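Local coordinates for capsule biosynthesis protein capD (PDB 3G9K), which cleaves the poly-gamma-D-glutamate capsule of Bacillus anthracis and joins it by an amide bond to meso-diaminopimelic acid in the peptidoglycan, at residues 90-95 and 104-109. Numbering follows the deposited sequence.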
# COMPACT_ATOMS: atom_id res chain seq x y z
N LEU B 90 -0.31 16.02 -0.03
CA LEU B 90 0.39 16.56 1.15
C LEU B 90 0.77 18.05 1.01
O LEU B 90 0.67 18.81 1.98
CB LEU B 90 1.61 15.68 1.49
CG LEU B 90 1.20 14.30 2.08
CD1 LEU B 90 2.35 13.32 2.16
CD2 LEU B 90 0.55 14.51 3.46
N ASP B 91 1.14 18.48 -0.20
CA ASP B 91 1.45 19.90 -0.51
C ASP B 91 0.24 20.78 -0.22
O ASP B 91 0.34 21.78 0.49
CB ASP B 91 1.83 20.07 -1.99
CG ASP B 91 2.11 21.52 -2.36
OD1 ASP B 91 3.04 22.10 -1.75
OD2 ASP B 91 1.41 22.08 -3.24
N LYS B 92 -0.91 20.41 -0.75
CA LYS B 92 -2.13 21.17 -0.49
C LYS B 92 -2.56 21.12 1.00
O LYS B 92 -3.06 22.12 1.54
CB LYS B 92 -3.26 20.68 -1.40
CG LYS B 92 -3.05 21.00 -2.89
CD LYS B 92 -4.16 20.44 -3.75
CE LYS B 92 -3.67 19.95 -5.12
NZ LYS B 92 -4.66 19.01 -5.75
N TYR B 93 -2.39 19.97 1.64
CA TYR B 93 -2.84 19.81 3.00
C TYR B 93 -2.04 20.70 3.94
O TYR B 93 -2.61 21.39 4.80
CB TYR B 93 -2.77 18.34 3.48
CG TYR B 93 -3.23 18.20 4.93
CD1 TYR B 93 -4.58 18.31 5.26
CD2 TYR B 93 -2.30 18.05 5.96
CE1 TYR B 93 -4.99 18.24 6.56
CE2 TYR B 93 -2.71 17.99 7.27
CZ TYR B 93 -4.07 18.07 7.56
OH TYR B 93 -4.47 18.02 8.87
N THR B 94 -0.72 20.70 3.77
CA THR B 94 0.17 21.38 4.71
C THR B 94 0.16 22.88 4.49
O THR B 94 0.52 23.62 5.40
CB THR B 94 1.62 20.89 4.60
OG1 THR B 94 2.05 20.92 3.23
CG2 THR B 94 1.76 19.47 5.21
N HIS B 95 -0.21 23.30 3.29
CA HIS B 95 -0.38 24.72 2.96
C HIS B 95 -1.80 25.25 3.19
O HIS B 95 -2.09 26.40 2.85
CB HIS B 95 0.07 24.95 1.52
CG HIS B 95 1.53 24.75 1.32
ND1 HIS B 95 2.44 25.76 1.52
CD2 HIS B 95 2.26 23.65 1.00
CE1 HIS B 95 3.66 25.30 1.31
NE2 HIS B 95 3.58 24.03 0.98
N ILE B 104 -8.02 14.64 -1.22
CA ILE B 104 -8.03 13.28 -1.76
C ILE B 104 -9.08 13.07 -2.86
O ILE B 104 -8.86 12.33 -3.83
CB ILE B 104 -8.18 12.26 -0.57
CG1 ILE B 104 -6.81 12.15 0.13
CG2 ILE B 104 -8.67 10.87 -1.02
CD1 ILE B 104 -6.81 11.26 1.42
N ASN B 105 -10.23 13.72 -2.69
CA ASN B 105 -11.33 13.64 -3.67
C ASN B 105 -11.04 14.36 -5.00
O ASN B 105 -11.63 14.03 -6.01
CB ASN B 105 -12.64 14.18 -3.05
CG ASN B 105 -13.20 13.28 -1.96
OD1 ASN B 105 -14.16 13.66 -1.25
ND2 ASN B 105 -12.62 12.11 -1.80
N GLU B 106 -10.13 15.32 -4.96
CA GLU B 106 -9.83 16.18 -6.11
C GLU B 106 -9.31 15.28 -7.22
O GLU B 106 -8.57 14.34 -6.94
CB GLU B 106 -8.75 17.20 -5.75
CG GLU B 106 -8.63 18.37 -6.71
CD GLU B 106 -7.80 19.56 -6.19
OE1 GLU B 106 -7.17 19.51 -5.12
OE2 GLU B 106 -7.78 20.59 -6.91
N TYR B 107 -9.62 15.61 -8.47
CA TYR B 107 -9.10 14.86 -9.61
C TYR B 107 -7.58 15.00 -9.70
O TYR B 107 -7.01 16.03 -9.36
CB TYR B 107 -9.77 15.35 -10.91
CG TYR B 107 -11.26 15.08 -10.96
CD1 TYR B 107 -11.74 13.78 -10.85
CD2 TYR B 107 -12.18 16.12 -11.14
CE1 TYR B 107 -13.07 13.51 -10.90
CE2 TYR B 107 -13.53 15.85 -11.21
CZ TYR B 107 -13.97 14.55 -11.09
OH TYR B 107 -15.32 14.25 -11.16
N ARG B 108 -6.93 13.96 -10.20
CA ARG B 108 -5.48 13.88 -10.15
C ARG B 108 -4.85 13.89 -11.54
O ARG B 108 -5.54 13.72 -12.55
CB ARG B 108 -5.09 12.60 -9.41
CG ARG B 108 -5.44 12.65 -7.93
CD ARG B 108 -5.28 11.32 -7.25
NE ARG B 108 -5.81 11.42 -5.89
CZ ARG B 108 -6.10 10.40 -5.10
NH1 ARG B 108 -5.80 9.16 -5.46
NH2 ARG B 108 -6.66 10.64 -3.91
N PHE B 109 -3.53 14.09 -11.54
CA PHE B 109 -2.70 13.97 -12.74
C PHE B 109 -1.35 13.37 -12.40
O PHE B 109 -0.82 13.60 -11.31
CB PHE B 109 -2.48 15.35 -13.39
CG PHE B 109 -1.80 16.33 -12.47
CD1 PHE B 109 -2.55 17.17 -11.67
CD2 PHE B 109 -0.43 16.40 -12.40
CE1 PHE B 109 -1.94 18.07 -10.82
CE2 PHE B 109 0.19 17.28 -11.55
CZ PHE B 109 -0.56 18.13 -10.76
O HOH W 1 -4.09 16.95 -8.23
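A single salt bridge joins Lys-92 to Glu-106. The ammonium NZ of Lys-92 donates a hydrogen bond to OE1 of Glu-106 at 2.6 Å. It comes from above the carboxylate plane, 71° out of it. Glu-106 OE2 stays farther off, 3.7 Å from Lys-92 NZ. The lysine chain bends at chi3 (-144°), and its CD also lies 3.4 Å from Glu-106 OE1. Glu-106 sends CG anti to its own backbone N (chi1 -164°) and runs on extended to the ammonium group. Lys-97 makes a second, long and weak ion pair with OE1.

One water adds a looser link. It accepts a weak bond from Lys-92 NZ and donates to Tyr-107 O, with 3.3 Å between the water oxygen and that carbonyl oxygen.

Within segment 104-109, Arg-108 NH2 folds back to Ile-104 O in a weak bond. NH1 of Arg-108 forms a salt bridge with Asp-166.

This is a structural polar contact, away from the glutamate pockets of this Ntn-type fold. The bridge ties the last turn of helix 82-94 to Glu-106, where the chain leaves helix 100-105 and heads for strand 109-112. Lys-92 also touches Ile-103 of helix 100-105, and Leu-90 packs on Ile-74 of strand 70-75.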